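Local coordinates for protein thiamine pyrophosphokinase (Candida albicans, PDB 2G9Z) that catalyses the transfer of a pyrophosphate group from ATP to thiamine, which gives the cofactor thiamine pyrophosphate, at residues V124-D128 against D155-S159; L250-N256 against I324-D330; L264-K268 against I335-V339; I78-K82 against D117-D121. All coordinates share one frame; numbering follows the deposited sequence.

Contact 1 (V124-D128 against D155-S159). With MG (magnesium ion), chain C; MG (magnesium ion), chain D; VNP (3-[(4-amino-2-methylpyrimidin-5-yl)methyl]-5-(2-{[hydroxy(phosphonoamino)phosphoryl]oxy}ethyl)-4-methyl-1,3-thiazol-3-I um), chain H.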
loop_
_atom_site.group_PDB
_atom_site.type_symbol
_atom_site.label_atom_id
_atom_site.label_comp_id
_atom_site.label_asym_id
_atom_site.label_seq_id
_atom_site.Cartn_x
_atom_site.Cartn_y
_atom_site.Cartn_z
ATOM N N VAL A 124 10.636 16.447 13.295
ATOM C CA VAL A 124 9.997 15.832 14.453
ATOM C C VAL A 124 9.907 14.307 14.443
ATOM O O VAL A 124 10.026 13.672 13.397
ATOM C CB VAL A 124 8.571 16.436 14.679
ATOM C CG1 VAL A 124 8.309 17.562 13.681
ATOM C CG2 VAL A 124 7.501 15.368 14.590
ATOM N N GLY A 125 9.698 13.736 15.627
ATOM C CA GLY A 125 9.578 12.292 15.757
ATOM C C GLY A 125 10.347 11.773 16.954
ATOM O O GLY A 125 10.827 12.560 17.774
ATOM N N ASP A 126 10.467 10.453 17.074
ATOM C CA ASP A 126 11.206 9.883 18.196
ATOM C C ASP A 126 12.705 9.818 17.913
ATOM O O ASP A 126 13.495 9.458 18.781
ATOM C CB ASP A 126 10.674 8.494 18.547
ATOM C CG ASP A 126 10.588 7.588 17.346
ATOM O OD1 ASP A 126 11.037 8.000 16.261
ATOM O OD2 ASP A 126 10.068 6.470 17.498
ATOM N N PHE A 127 13.077 10.178 16.688
ATOM C CA PHE A 127 14.466 10.212 16.246
ATOM C C PHE A 127 15.274 8.924 16.327
ATOM O O PHE A 127 16.442 8.944 16.724
ATOM C CB PHE A 127 15.218 11.322 16.992
ATOM C CG PHE A 127 14.648 12.692 16.769
ATOM C CD1 PHE A 127 14.049 13.025 15.559
ATOM C CD2 PHE A 127 14.725 13.658 17.763
ATOM C CE1 PHE A 127 13.536 14.304 15.340
ATOM C CE2 PHE A 127 14.216 14.938 17.553
ATOM C CZ PHE A 127 13.619 15.259 16.338
ATOM N N ASP A 128 14.669 7.805 15.948
ATOM C CA ASP A 128 15.397 6.545 15.964
ATOM C C ASP A 128 15.874 6.172 14.563
ATOM O O ASP A 128 16.444 5.101 14.359
ATOM C CB ASP A 128 14.537 5.423 16.547
ATOM C CG ASP A 128 13.180 5.318 15.890
ATOM O OD1 ASP A 128 12.923 6.017 14.890
ATOM O OD2 ASP A 128 12.370 4.518 16.385
ATOM N N ASP A 155 5.918 8.873 13.728
ATOM C CA ASP A 155 6.478 10.137 13.282
ATOM C C ASP A 155 5.560 10.909 12.358
ATOM O O ASP A 155 5.573 12.138 12.346
ATOM C CB ASP A 155 7.819 9.903 12.599
ATOM C CG ASP A 155 8.825 9.271 13.524
ATOM O OD1 ASP A 155 8.753 9.528 14.746
ATOM O OD2 ASP A 155 9.687 8.525 13.031
ATOM N N PHE A 156 4.774 10.184 11.570
ATOM C CA PHE A 156 3.844 10.820 10.651
ATOM C C PHE A 156 2.840 11.662 11.422
ATOM O O PHE A 156 2.665 12.852 11.150
ATOM C CB PHE A 156 3.084 9.771 9.838
ATOM C CG PHE A 156 2.044 10.359 8.928
ATOM C CD1 PHE A 156 2.398 10.876 7.686
ATOM C CD2 PHE A 156 0.717 10.441 9.333
ATOM C CE1 PHE A 156 1.443 11.471 6.859
ATOM C CE2 PHE A 156 -0.246 11.038 8.512
ATOM C CZ PHE A 156 0.123 11.552 7.273
ATOM N N THR A 157 2.167 11.026 12.373
ATOM C CA THR A 157 1.160 11.696 13.185
ATOM C C THR A 157 1.752 12.841 13.998
ATOM O O THR A 157 1.170 13.923 14.070
ATOM C CB THR A 157 0.465 10.689 14.121
ATOM O OG1 THR A 157 -0.181 9.682 13.329
ATOM C CG2 THR A 157 -0.582 11.387 14.976
ATOM N N LYS A 158 2.908 12.608 14.610
ATOM C CA LYS A 158 3.558 13.656 15.391
ATOM C C LYS A 158 3.845 14.856 14.501
ATOM O O LYS A 158 3.718 16.000 14.938
ATOM C CB LYS A 158 4.854 13.131 16.016
ATOM C CG LYS A 158 4.610 12.081 17.096
ATOM C CD LYS A 158 5.873 11.310 17.438
ATOM C CE LYS A 158 5.584 10.247 18.488
ATOM N NZ LYS A 158 6.771 9.423 18.829
ATOM N N SER A 159 4.219 14.598 13.248
ATOM C CA SER A 159 4.506 15.676 12.303
ATOM C C SER A 159 3.241 16.444 11.927
ATOM O O SER A 159 3.259 17.674 11.825
ATOM C CB SER A 159 5.165 15.123 11.027
ATOM O OG SER A 159 6.471 14.646 11.296
HETATM MG MG MG C . 11.244 7.422 14.093
HETATM MG MG MG D . 10.260 4.767 16.065
HETATM O O2G VNP H . 9.610 3.076 15.039
HETATM P PG VNP H . 9.259 3.030 13.471
HETATM O O3G VNP H . 8.804 1.679 13.072
HETATM O O1G VNP H . 10.605 3.460 12.702
HETATM N N3B VNP H . 8.141 4.170 13.165
HETATM P PB VNP H . 8.235 5.463 14.141
HETATM O O2B VNP H . 7.280 6.487 13.666
HETATM O O1B VNP H . 9.658 5.854 14.245
HETATM O O1 VNP H . 7.758 4.912 15.578
HETATM C C7 VNP H . 6.462 4.360 15.840
HETATM C C12 VNP H . 6.173 4.630 17.319
HETATM C C11 VNP H . 4.877 4.045 17.887
HETATM C C10 VNP H . 4.902 2.561 18.259
HETATM C CM4 VNP H . 6.169 1.847 18.737
HETATM S S1 VNP H . 3.383 4.095 16.842
HETATM C C9 VNP H . 2.742 2.624 17.539
HETATM N N5 VNP H . 3.730 1.935 18.111
HETATM C C7A VNP H . 3.592 0.517 18.481
HETATM C C5A VNP H . 2.153 0.106 18.807
HETATM C C6A VNP H . 1.577 -0.838 17.965
HETATM N N1A VNP H . 0.384 -1.342 18.226
HETATM C C2A VNP H . -0.306 -0.956 19.307
HETATM C CM2 VNP H . -1.671 -1.583 19.599
HETATM N N3A VNP H . 0.204 -0.038 20.142
HETATM C C4A VNP H . 1.412 0.500 19.918
HETATM N N4A VNP H . 1.877 1.415 20.761
HETATM O O HOH W 1 11.448 6.252 12.048
#
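Asp126, Asp128 and Asp155 together hold two magnesium ions at the end of strand 122-125, where a DxD pair faces the first turn of helix 155-170. Asp126 and Asp128 both bridge: each gives OD1 to one magnesium and OD2 to the other. Asp155 OD2 joins the magnesium that takes the two OD1 atoms, at 2.2 Å, and Asp91 completes the protein ligands of that ion. Both ions share O1B of the bound thiamine diphosphate analogue, so its phosphates are clamped against the carboxylates.

One hydrogen bond across the contact orients the carboxylate of Asp155: Asp126 N donates to OD1 over 3.0 Å on its syn side, 29° out of the carboxylate plane, which leaves OD2 for the metal. Separately, the helix start holds the phosphate, Asp155 N reaching O2B of the analogue (2.7 Å).

The apolar contact is Val124 CG2 on Lys158 CB, at 3.7 Å. The extended lysine chain runs past Gly125, and NZ is hydrogen-bonded to Gln148 O and Ser150 O. Gly125 adopts a backbone conformation open to little but glycine, its CA 3.1 Å from Asp155 OD1. Within the helix, Ser159 N and Ser159 OG grip Asp155 O from opposite faces of its plane, OG at 2.9 Å.

Contact 2 (L250-N256 against I324-D330)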
loop_
_atom_site.group_PDB
_atom_site.type_symbol
_atom_site.label_atom_id
_atom_site.label_comp_id
_atom_site.label_asym_id
_atom_site.label_seq_id
_atom_site.Cartn_x
_atom_site.Cartn_y
_atom_site.Cartn_z
ATOM N N LEU A 250 -7.965 11.986 -1.302
ATOM C CA LEU A 250 -9.280 11.526 -0.922
ATOM C C LEU A 250 -10.402 12.193 -1.692
ATOM O O LEU A 250 -10.416 13.409 -1.869
ATOM C CB LEU A 250 -9.477 11.750 0.581
ATOM C CG LEU A 250 -10.570 10.955 1.297
ATOM C CD1 LEU A 250 -10.215 9.478 1.278
ATOM C CD2 LEU A 250 -10.704 11.444 2.738
ATOM N N LEU A 251 -11.327 11.377 -2.175
ATOM C CA LEU A 251 -12.500 11.882 -2.861
ATOM C C LEU A 251 -13.471 12.001 -1.694
ATOM O O LEU A 251 -13.534 11.111 -0.846
ATOM C CB LEU A 251 -13.009 10.870 -3.889
ATOM C CG LEU A 251 -12.116 10.656 -5.113
ATOM C CD1 LEU A 251 -12.705 9.564 -5.986
ATOM C CD2 LEU A 251 -12.003 11.960 -5.895
ATOM N N LYS A 252 -14.209 13.101 -1.627
ATOM C CA LYS A 252 -15.129 13.297 -0.517
ATOM C C LYS A 252 -16.559 12.889 -0.819
ATOM O O LYS A 252 -17.038 13.053 -1.938
ATOM C CB LYS A 252 -15.118 14.761 -0.077
ATOM C CG LYS A 252 -13.752 15.298 0.341
ATOM C CD LYS A 252 -13.913 16.632 1.047
ATOM C CE LYS A 252 -12.594 17.142 1.617
ATOM N NZ LYS A 252 -12.844 18.197 2.650
ATOM N N LYS A 253 -17.231 12.352 0.196
ATOM C CA LYS A 253 -18.627 11.950 0.074
ATOM C C LYS A 253 -19.349 13.025 -0.731
ATOM O O LYS A 253 -19.259 14.211 -0.409
ATOM C CB LYS A 253 -19.259 11.846 1.463
ATOM C CG LYS A 253 -20.741 11.510 1.469
ATOM C CD LYS A 253 -21.235 11.372 2.904
ATOM C CE LYS A 253 -22.678 10.911 2.967
ATOM N NZ LYS A 253 -23.140 10.829 4.380
ATOM N N GLY A 254 -20.058 12.608 -1.772
ATOM C CA GLY A 254 -20.765 13.562 -2.606
ATOM C C GLY A 254 -20.123 13.657 -3.980
ATOM O O GLY A 254 -19.455 12.727 -4.425
ATOM N N VAL A 255 -20.322 14.788 -4.650
ATOM C CA VAL A 255 -19.766 15.003 -5.977
ATOM C C VAL A 255 -18.361 15.605 -5.910
ATOM O O VAL A 255 -18.098 16.531 -5.141
ATOM C CB VAL A 255 -20.675 15.948 -6.805
ATOM C CG1 VAL A 255 -20.125 16.106 -8.219
ATOM C CG2 VAL A 255 -22.089 15.392 -6.856
ATOM N N ASN A 256 -17.457 15.062 -6.717
ATOM C CA ASN A 256 -16.085 15.550 -6.776
ATOM C C ASN A 256 -15.748 15.872 -8.223
ATOM O O ASN A 256 -16.003 15.072 -9.117
ATOM C CB ASN A 256 -15.097 14.480 -6.282
ATOM C CG ASN A 256 -15.248 14.171 -4.806
ATOM O OD1 ASN A 256 -14.672 14.848 -3.942
ATOM N ND2 ASN A 256 -16.031 13.150 -4.508
ATOM N N ILE A 324 -15.430 13.628 -13.288
ATOM C CA ILE A 324 -16.262 13.688 -12.103
ATOM C C ILE A 324 -16.482 12.338 -11.436
ATOM O O ILE A 324 -16.713 11.331 -12.101
ATOM C CB ILE A 324 -17.644 14.270 -12.444
ATOM C CG1 ILE A 324 -17.498 15.735 -12.868
ATOM C CG2 ILE A 324 -18.593 14.114 -11.252
ATOM C CD1 ILE A 324 -18.773 16.340 -13.411
ATOM N N VAL A 325 -16.394 12.320 -10.112
ATOM C CA VAL A 325 -16.677 11.098 -9.376
ATOM C C VAL A 325 -17.595 11.445 -8.223
ATOM O O VAL A 325 -17.306 12.346 -7.428
ATOM C CB VAL A 325 -15.421 10.419 -8.794
ATOM C CG1 VAL A 325 -15.837 9.183 -7.982
ATOM C CG2 VAL A 325 -14.475 10.016 -9.915
ATOM N N GLU A 326 -18.722 10.752 -8.156
ATOM C CA GLU A 326 -19.656 10.952 -7.062
ATOM C C GLU A 326 -19.520 9.691 -6.221
ATOM O O GLU A 326 -19.465 8.591 -6.760
ATOM C CB GLU A 326 -21.083 11.096 -7.584
ATOM C CG GLU A 326 -22.122 11.208 -6.484
ATOM C CD GLU A 326 -23.487 11.592 -7.016
ATOM O OE1 GLU A 326 -23.890 11.046 -8.066
ATOM O OE2 GLU A 326 -24.159 12.432 -6.382
ATOM N N CYS A 327 -19.446 9.846 -4.906
ATOM C CA CYS A 327 -19.291 8.686 -4.036
ATOM C C CYS A 327 -20.179 8.791 -2.806
ATOM O O CYS A 327 -20.353 9.873 -2.256
ATOM C CB CYS A 327 -17.829 8.555 -3.614
ATOM S SG CYS A 327 -17.175 9.998 -2.743
ATOM N N SER A 328 -20.730 7.660 -2.372
ATOM C CA SER A 328 -21.612 7.641 -1.205
ATOM C C SER A 328 -20.885 7.867 0.119
ATOM O O SER A 328 -21.522 8.049 1.153
ATOM C CB SER A 328 -22.365 6.314 -1.139
ATOM O OG SER A 328 -21.462 5.233 -1.050
ATOM N N ASP A 329 -19.556 7.848 0.075
ATOM C CA ASP A 329 -18.713 8.045 1.258
ATOM C C ASP A 329 -17.295 8.315 0.794
ATOM O O ASP A 329 -16.945 8.008 -0.352
ATOM C CB ASP A 329 -18.708 6.795 2.142
ATOM C CG ASP A 329 -19.558 6.955 3.377
ATOM O OD1 ASP A 329 -19.326 7.921 4.132
ATOM O OD2 ASP A 329 -20.451 6.111 3.596
ATOM N N ASP A 330 -16.474 8.877 1.675
ATOM C CA ASP A 330 -15.095 9.177 1.315
ATOM C C ASP A 330 -14.427 7.934 0.740
ATOM O O ASP A 330 -14.675 6.813 1.189
ATOM C CB ASP A 330 -14.286 9.647 2.531
ATOM C CG ASP A 330 -14.727 11.009 3.057
ATOM O OD1 ASP A 330 -15.486 11.724 2.363
ATOM O OD2 ASP A 330 -14.293 11.372 4.172
HETATM O O HOH W 2 -20.991 9.003 5.953
#
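An antiparallel strand pair, 254-259 against 322-327, carries this contact where 254-259 leaves the turn after strand 246-251 and 322-327 ends. Gly254 and Cys327 form a hydrogen-bonded pair, with Gly254 N 2.8 Å from Cys327 O, and Asn256 and Val325 form the next one. Between them Val255 and Glu326 make a non-hydrogen-bonded pair, in which Val255 CG2 touches Glu326 OE2 at 3.6 Å.

Asn256 ties the turn to the ladder. Its ND2 donates to Lys252 O (2.8 Å) and, within its own amide plane, to Val325 O at 3.3 Å, while OD1 accepts from Lys252 N and from Asn45 ND2. Val325 O is held from opposite faces by Asn256 N and ND2. With chi1 at 59°, the sulfur of Cys327 lies between its own backbone N and carbonyl carbon and comes within 3.2 Å of Lys252 O.

Asp330 OD1 accepts from Lys253 N at 2.9 Å, almost in line with the C-O bond, and OD2 is bound by Asn231. The side chains of Leu251 and Val325 cross at about a right angle, Leu251 CD1 touching Val325 CG1 at 3.7 Å. Strand 45-47 borders 254-259, strand 289-294 borders 322-327, and helix 217-233 packs on Leu250.

Contact 3 (L264-K268 against I335-V339)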
loop_
_atom_site.group_PDB
_atom_site.type_symbol
_atom_site.label_atom_id
_atom_site.label_comp_id
_atom_site.label_asym_id
_atom_site.label_seq_id
_atom_site.Cartn_x
_atom_site.Cartn_y
_atom_site.Cartn_z
ATOM N N LEU A 264 -1.457 15.992 -20.250
ATOM C CA LEU A 264 -0.036 16.064 -20.575
ATOM C C LEU A 264 0.756 16.587 -19.387
ATOM O O LEU A 264 1.967 16.393 -19.298
ATOM C CB LEU A 264 0.184 16.976 -21.784
ATOM C CG LEU A 264 -0.375 16.419 -23.094
ATOM C CD1 LEU A 264 -0.293 17.473 -24.190
ATOM C CD2 LEU A 264 0.406 15.166 -23.468
ATOM N N MET A 265 0.062 17.250 -18.472
ATOM C CA MET A 265 0.702 17.797 -17.284
ATOM C C MET A 265 1.302 16.707 -16.400
ATOM O O MET A 265 2.377 16.891 -15.829
ATOM C CB MET A 265 -0.308 18.582 -16.456
ATOM C CG MET A 265 -1.044 19.657 -17.205
ATOM S SD MET A 265 -2.400 20.232 -16.185
ATOM C CE MET A 265 -1.609 21.555 -15.308
ATOM N N PHE A 266 0.609 15.576 -16.280
ATOM C CA PHE A 266 1.091 14.488 -15.427
ATOM C C PHE A 266 1.274 13.151 -16.127
ATOM O O PHE A 266 1.703 12.172 -15.508
ATOM C CB PHE A 266 0.151 14.294 -14.230
ATOM C CG PHE A 266 -1.279 14.009 -14.614
ATOM C CD1 PHE A 266 -2.144 15.048 -14.946
ATOM C CD2 PHE A 266 -1.756 12.704 -14.644
ATOM C CE1 PHE A 266 -3.469 14.793 -15.304
ATOM C CE2 PHE A 266 -3.079 12.434 -15.001
ATOM C CZ PHE A 266 -3.939 13.484 -15.331
ATOM N N HIS A 267 0.949 13.104 -17.412
ATOM C CA HIS A 267 1.083 11.870 -18.169
ATOM C C HIS A 267 1.901 12.102 -19.430
ATOM O O HIS A 267 1.356 12.444 -20.479
ATOM C CB HIS A 267 -0.298 11.321 -18.535
ATOM C CG HIS A 267 -0.255 9.982 -19.203
ATOM N ND1 HIS A 267 0.289 8.868 -18.603
ATOM C CD2 HIS A 267 -0.692 9.579 -20.420
ATOM C CE1 HIS A 267 0.188 7.836 -19.421
ATOM N NE2 HIS A 267 -0.404 8.239 -20.531
ATOM N N LYS A 268 3.214 11.925 -19.306
ATOM C CA LYS A 268 4.144 12.098 -20.415
ATOM C C LYS A 268 3.503 11.540 -21.676
ATOM O O LYS A 268 3.085 10.383 -21.701
ATOM C CB LYS A 268 5.446 11.360 -20.108
ATOM C CG LYS A 268 6.548 11.542 -21.134
ATOM C CD LYS A 268 7.865 11.013 -20.590
ATOM C CE LYS A 268 8.279 11.778 -19.337
ATOM N NZ LYS A 268 9.500 11.221 -18.686
ATOM N N ILE A 335 -3.753 8.484 -8.832
ATOM C CA ILE A 335 -3.599 8.769 -10.247
ATOM C C ILE A 335 -2.122 8.607 -10.537
ATOM O O ILE A 335 -1.287 9.215 -9.870
ATOM C CB ILE A 335 -4.020 10.208 -10.600
ATOM C CG1 ILE A 335 -5.525 10.390 -10.360
ATOM C CG2 ILE A 335 -3.671 10.504 -12.058
ATOM C CD1 ILE A 335 -6.036 11.788 -10.691
ATOM N N GLU A 336 -1.799 7.772 -11.517
ATOM C CA GLU A 336 -0.412 7.545 -11.874
ATOM C C GLU A 336 0.201 8.813 -12.451
ATOM O O GLU A 336 -0.446 9.558 -13.189
ATOM C CB GLU A 336 -0.306 6.402 -12.887
ATOM C CG GLU A 336 1.115 6.090 -13.322
ATOM C CD GLU A 336 1.243 4.721 -13.961
ATOM O OE1 GLU A 336 0.537 4.453 -14.954
ATOM O OE2 GLU A 336 2.053 3.908 -13.464
ATOM N N ILE A 337 1.452 9.064 -12.093
ATOM C CA ILE A 337 2.161 10.233 -12.585
ATOM C C ILE A 337 3.472 9.791 -13.210
ATOM O O ILE A 337 4.114 8.858 -12.736
ATOM C CB ILE A 337 2.496 11.233 -11.451
ATOM C CG1 ILE A 337 1.213 11.796 -10.843
ATOM C CG2 ILE A 337 3.353 12.373 -12.002
ATOM C CD1 ILE A 337 1.462 12.756 -9.698
ATOM N N ASP A 338 3.854 10.465 -14.284
ATOM C CA ASP A 338 5.104 10.176 -14.967
ATOM C C ASP A 338 5.519 11.447 -15.690
ATOM O O ASP A 338 5.352 11.569 -16.906
ATOM C CB ASP A 338 4.930 9.031 -15.967
ATOM C CG ASP A 338 6.254 8.558 -16.543
ATOM O OD1 ASP A 338 7.099 8.064 -15.764
ATOM O OD2 ASP A 338 6.455 8.683 -17.771
ATOM N N VAL A 339 6.042 12.399 -14.923
ATOM C CA VAL A 339 6.481 13.680 -15.464
ATOM C C VAL A 339 7.946 13.595 -15.902
ATOM O O VAL A 339 8.764 14.452 -15.503
ATOM C CB VAL A 339 6.296 14.809 -14.405
ATOM C CG1 VAL A 339 7.132 14.512 -13.164
ATOM C CG2 VAL A 339 6.655 16.164 -15.006
HETATM O O HOH W 3 0.372 9.253 -15.817
#
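Phe266 O is gripped twice: Asp338 N donates to it over 3.0 Å, and a water donates to it from 3.2 Å. The same water also donates to Glu336 O and lies 2.8 Å from His267 ND1, so it stitches the loop 264-268 to residues 336-338. The imidazole is held at its other nitrogen by Ser273 O, which fixes the ring between water and loop. A second backbone bond, Lys268 N to Asp338 O at 3.2 Å, completes a single bridge between His267 and Asp338, and the two segments form no second bridge.

Side chains close the contact on both flanks of this bridge. The ring of Phe266, with CG lodged between its backbone N and carbonyl carbon (chi1 57°), is brought over toward the end of strand 331-336. There CE2 meets Ile335 CG2 at 3.6 Å, and Glu336 O approaches the ring edge near its plane. On the outer flank the chain of Lys268 bends at chi3 and lies across Asp338, with CB 3.7 Å from Asp338 OD2. The ammonium NZ stays 4.1 Å from that oxygen, beyond a salt bridge, so any attraction is probably modest.

The contact secures the last modelled residues of the chain to the vitamin B1-binding part of the protein. Phe266 stacks with Phe50 and meets Tyr260 edge-to-face, while Ile335 packs between strands 246-251 and 277-281, and Glu336 touches Arg216 of the second subunit.

Contact 4 (I78-K82 against D117-D121)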
loop_
_atom_site.group_PDB
_atom_site.type_symbol
_atom_site.label_atom_id
_atom_site.label_comp_id
_atom_site.label_asym_id
_atom_site.label_seq_id
_atom_site.Cartn_x
_atom_site.Cartn_y
_atom_site.Cartn_z
ATOM N N ILE A 78 12.995 20.409 -5.329
ATOM C CA ILE A 78 13.118 21.864 -5.360
ATOM C C ILE A 78 11.886 22.595 -5.888
ATOM O O ILE A 78 11.495 23.624 -5.340
ATOM C CB ILE A 78 14.369 22.297 -6.169
ATOM C CG1 ILE A 78 15.629 22.104 -5.316
ATOM C CG2 ILE A 78 14.264 23.767 -6.571
ATOM C CD1 ILE A 78 15.822 20.700 -4.785
ATOM N N SER A 79 11.275 22.072 -6.945
ATOM C CA SER A 79 10.090 22.711 -7.508
ATOM C C SER A 79 8.942 22.723 -6.499
ATOM O O SER A 79 8.241 23.725 -6.352
ATOM C CB SER A 79 9.642 21.979 -8.778
ATOM O OG SER A 79 10.678 21.952 -9.744
ATOM N N LEU A 80 8.759 21.601 -5.811
ATOM C CA LEU A 80 7.697 21.473 -4.823
ATOM C C LEU A 80 8.000 22.372 -3.627
ATOM O O LEU A 80 7.147 23.137 -3.175
ATOM C CB LEU A 80 7.588 20.016 -4.358
ATOM C CG LEU A 80 6.187 19.461 -4.075
ATOM C CD1 LEU A 80 6.319 18.120 -3.369
ATOM C CD2 LEU A 80 5.389 20.425 -3.227
ATOM N N TRP A 81 9.228 22.270 -3.125
ATOM C CA TRP A 81 9.681 23.059 -1.981
ATOM C C TRP A 81 9.367 24.536 -2.183
ATOM O O TRP A 81 8.794 25.186 -1.311
ATOM C CB TRP A 81 11.188 22.864 -1.797
ATOM C CG TRP A 81 11.781 23.510 -0.574
ATOM C CD1 TRP A 81 11.882 24.845 -0.315
ATOM C CD2 TRP A 81 12.385 22.837 0.538
ATOM N NE1 TRP A 81 12.517 25.050 0.890
ATOM C CE2 TRP A 81 12.838 23.834 1.434
ATOM C CE3 TRP A 81 12.591 21.489 0.864
ATOM C CZ2 TRP A 81 13.485 23.523 2.637
ATOM C CZ3 TRP A 81 13.237 21.178 2.059
ATOM C CH2 TRP A 81 13.677 22.196 2.932
ATOM N N LYS A 82 9.738 25.059 -3.345
ATOM C CA LYS A 82 9.517 26.464 -3.659
ATOM C C LYS A 82 8.051 26.879 -3.662
ATOM O O LYS A 82 7.738 28.070 -3.686
ATOM C CB LYS A 82 10.155 26.804 -5.007
ATOM C CG LYS A 82 11.680 26.761 -4.984
ATOM C CD LYS A 82 12.281 27.177 -6.323
ATOM C CE LYS A 82 13.796 27.338 -6.216
ATOM N NZ LYS A 82 14.410 27.860 -7.474
ATOM N N ASP A 117 20.516 25.643 1.145
ATOM C CA ASP A 117 19.414 26.535 0.775
ATOM C C ASP A 117 18.043 25.926 1.060
ATOM O O ASP A 117 17.014 26.574 0.874
ATOM C CB ASP A 117 19.485 26.902 -0.710
ATOM C CG ASP A 117 20.670 27.778 -1.036
ATOM O OD1 ASP A 117 20.924 28.732 -0.271
ATOM O OD2 ASP A 117 21.339 27.520 -2.059
ATOM N N TYR A 118 18.031 24.684 1.523
ATOM C CA TYR A 118 16.776 24.006 1.798
ATOM C C TYR A 118 16.770 23.402 3.191
ATOM O O TYR A 118 16.938 22.193 3.364
ATOM C CB TYR A 118 16.548 22.944 0.726
ATOM C CG TYR A 118 16.555 23.546 -0.661
ATOM C CD1 TYR A 118 15.395 24.088 -1.211
ATOM C CD2 TYR A 118 17.739 23.639 -1.396
ATOM C CE1 TYR A 118 15.413 24.713 -2.460
ATOM C CE2 TYR A 118 17.768 24.263 -2.644
ATOM C CZ TYR A 118 16.601 24.797 -3.168
ATOM O OH TYR A 118 16.625 25.416 -4.396
ATOM N N ILE A 119 16.582 24.267 4.182
ATOM C CA ILE A 119 16.548 23.843 5.571
ATOM C C ILE A 119 15.093 23.680 5.976
ATOM O O ILE A 119 14.285 24.590 5.803
ATOM C CB ILE A 119 17.205 24.892 6.498
ATOM C CG1 ILE A 119 18.591 25.275 5.964
ATOM C CG2 ILE A 119 17.309 24.340 7.906
ATOM C CD1 ILE A 119 19.556 24.111 5.823
ATOM N N PRO A 120 14.736 22.510 6.516
ATOM C CA PRO A 120 13.348 22.291 6.922
ATOM C C PRO A 120 12.970 23.133 8.137
ATOM O O PRO A 120 13.793 23.377 9.023
ATOM C CB PRO A 120 13.317 20.794 7.212
ATOM C CG PRO A 120 14.680 20.549 7.779
ATOM C CD PRO A 120 15.578 21.347 6.852
ATOM N N ASP A 121 11.722 23.584 8.167
ATOM C CA ASP A 121 11.230 24.387 9.277
ATOM C C ASP A 121 11.201 23.575 10.566
ATOM O O ASP A 121 11.601 24.062 11.624
ATOM C CB ASP A 121 9.833 24.908 8.956
ATOM C CG ASP A 121 9.842 25.928 7.839
ATOM O OD1 ASP A 121 10.023 27.126 8.137
ATOM O OD2 ASP A 121 9.689 25.529 6.663
#
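Trp81 of the short helix 77-81 forms a T-shaped pair with Tyr118 from the loop that leads into strand 122-125. The edge of the tyrosine points at the indole face: the five-membered ring and the phenol ring have centroids 4.9 Å apart and planes at 90°. Next to it Tyr118 CB makes a CH-pi contact, 3.7 Å from the centroid of the six-membered ring and only 13° off its normal. The indole rim meets the loop backbone, with Trp81 CZ2 3.4 Å from Ile119 O.

Trp81 reaches this far because CG is anti to its backbone N (chi1 -174°), which directs the indole from the helix toward the loop. One turn earlier, Ile78 CD1 lies over a face of the phenol ring.

Further out, Phe101 meets the Tyr118 ring, and Leu97 of helix 93-100 touches both Trp81 and Pro120. Ile87 of strand 86-90 also packs on Trp81. The contact thus fastens a short helix to the loop entering strand 122-125, which lies next to the edge strand 144-147 of the large sheet. Ile78 CG1 lies 3.6 Å from Tyr118 OH, and Lys82 CE is 3.9 Å from the same oxygen.

Contact 1 supplies most of the magnesium-binding carboxylates, and Ser312, Ser314 and Arg316 of the second subunit help complete the analogue's pocket. Contact 4 is its closest neighbour: 117-121 runs straight into 124-128 by way of strand 122-125, and their centres are 19 Å apart. Contacts 2 and 3 lie across the chain's centre from contact 1, each with its centre about 31 Å away, yet all three reach the same mixed sheet. Strand 331-336 follows 322-327, linking contacts 2 and 3, whose centres are 22 Å apart. Contact 3 is near a bound analogue too, the Glu336 side chain lying about 6 Å from it, against about 11 Å for Val325 of contact 2.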